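Local coordinates for Tautomerase_3 domain-containing protein (Corynebacterium halotolerans YIM 70093 = DSM 44683, PDB 7M58) that belongs to the cis-3-chloroacrylic acid dehalogenase family of the tautomerase superfamily and probably acts as a hydrolase, in an assembly of three chains, at residues A[83-86]-A[87-91]. Sequence-based numbering, arbitrary orientation.
Sequences EQIT and SKVAD
The flat peptide carbonyl of Glu-83 takes two hydrogen bonds from one residue, Ser-87: the backbone N, 3.0 Å from Glu-83 O, and Ser-87 OG, 3.1 Å from Glu-83 O, are tilted about 30° to opposite sides of the carbonyl plane. The hydroxyl reaches back because OG stands beside its own backbone N, anti to the carbonyl carbon (chi1 -78°). Ser-87 N-H meets Glu-83 O at 141°, more bent than Lys-88 N-H to Gln-84 O, 2.8 Å from N to O and 168°. Val-89 N to Ile-85 O, 3.1 Å, continues the i to i+4 ladder; Ala-90 N to Thr-86 O is a weak rung, and the ladder runs on beyond it.

On the buried side Ile-85 and Val-89 run alongside one another, their CG2 methyls 4.2 Å apart. Both rest on strand 100-107, at Val-102 and Val-100 respectively, while Val-89 also meets Leu-23 of helix 14-31. Thr-86 OG1 hydrogen-bonds to Leu-82 O, and the Thr-86 side chain packs on Thr-113 of a second subunit.

This is helix 75-92 of a beta-alpha-beta unit, amphipathic in plain form: aliphatic branches face the sheet, and the exposed serine hydroxyl finds an acceptor within its own helix, a sharing consistent with the bent amide bond.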
loop_
_atom_site.group_PDB
_atom_site.type_symbol
_atom_site.label_atom_id
_atom_site.label_comp_id
_atom_site.label_asym_id
_atom_site.label_seq_id
_atom_site.Cartn_x
_atom_site.Cartn_y
_atom_site.Cartn_z
ATOM N N GLU A 83 0.481 13.687 -14.106
ATOM C CA GLU A 83 -0.318 14.852 -14.457
ATOM C C GLU A 83 -1.579 14.449 -15.207
ATOM O O GLU A 83 -2.655 15.021 -14.992
ATOM C CB GLU A 83 0.521 15.811 -15.280
ATOM C CG GLU A 83 1.723 16.340 -14.533
ATOM C CD GLU A 83 2.467 17.426 -15.304
ATOM O OE1 GLU A 83 2.707 17.246 -16.522
ATOM O OE2 GLU A 83 2.796 18.466 -14.696
ATOM N N GLN A 84 -1.478 13.443 -16.066
ATOM C CA GLN A 84 -2.639 13.049 -16.842
ATOM C C GLN A 84 -3.661 12.289 -15.994
ATOM O O GLN A 84 -4.872 12.396 -16.247
ATOM C CB GLN A 84 -2.174 12.230 -18.033
ATOM C CG GLN A 84 -1.455 13.090 -19.069
ATOM C CD GLN A 84 -1.441 12.457 -20.454
ATOM O OE1 GLN A 84 -2.191 11.515 -20.733
ATOM N NE2 GLN A 84 -0.528 12.923 -21.305
ATOM N N ILE A 85 -3.203 11.525 -14.994
ATOM C CA ILE A 85 -4.136 10.853 -14.092
ATOM C C ILE A 85 -4.897 11.873 -13.260
ATOM O O ILE A 85 -6.125 11.811 -13.138
ATOM C CB ILE A 85 -3.391 9.844 -13.202
ATOM C CG1 ILE A 85 -2.992 8.630 -14.037
ATOM C CG2 ILE A 85 -4.254 9.425 -12.022
ATOM C CD1 ILE A 85 -1.974 7.725 -13.364
ATOM N N THR A 86 -4.181 12.829 -12.667
ATOM C CA THR A 86 -4.840 13.896 -11.920
ATOM C C THR A 86 -5.839 14.619 -12.801
ATOM O O THR A 86 -6.960 14.901 -12.372
ATOM C CB THR A 86 -3.811 14.887 -11.345
ATOM O OG1 THR A 86 -2.778 14.161 -10.655
ATOM C CG2 THR A 86 -4.457 15.897 -10.405
ATOM N N SER A 87 -5.476 14.844 -14.066
ATOM C CA SER A 87 -6.321 15.655 -14.937
ATOM C C SER A 87 -7.559 14.889 -15.387
ATOM O O SER A 87 -8.690 15.340 -15.182
ATOM C CB SER A 87 -5.516 16.096 -16.158
ATOM O OG SER A 87 -4.660 17.170 -15.842
ATOM N N LYS A 88 -7.364 13.709 -15.958
ATOM C CA LYS A 88 -8.467 13.012 -16.607
ATOM C C LYS A 88 -9.418 12.363 -15.609
ATOM O O LYS A 88 -10.623 12.266 -15.885
ATOM C CB LYS A 88 -7.901 11.973 -17.582
ATOM C CG LYS A 88 -6.919 12.544 -18.564
ATOM C CD LYS A 88 -7.594 13.583 -19.402
ATOM C CE LYS A 88 -6.786 13.917 -20.652
ATOM N NZ LYS A 88 -6.284 12.698 -21.363
ATOM N N VAL A 89 -8.902 11.918 -14.461
ATOM C CA VAL A 89 -9.772 11.347 -13.438
ATOM C C VAL A 89 -10.615 12.433 -12.784
ATOM O O VAL A 89 -11.791 12.220 -12.464
ATOM C CB VAL A 89 -8.933 10.584 -12.401
ATOM C CG1 VAL A 89 -9.769 10.225 -11.181
ATOM C CG2 VAL A 89 -8.281 9.368 -13.038
ATOM N N ALA A 90 -10.031 13.613 -12.556
ATOM C CA ALA A 90 -10.821 14.720 -12.026
ATOM C C ALA A 90 -11.980 15.063 -12.964
ATOM O O ALA A 90 -13.114 15.257 -12.509
ATOM C CB ALA A 90 -9.937 15.940 -11.771
ATOM N N ASP A 91 -11.717 15.131 -14.273
ATOM C CA ASP A 91 -12.808 15.366 -15.222
ATOM C C ASP A 91 -13.802 14.205 -15.246
ATOM O O ASP A 91 -15.018 14.433 -15.215
ATOM C CB ASP A 91 -12.261 15.672 -16.627
ATOM C CG ASP A 91 -13.228 16.545 -17.463
ATOM O OD1 ASP A 91 -14.112 17.235 -16.886
ATOM O OD2 ASP A 91 -13.076 16.577 -18.706
#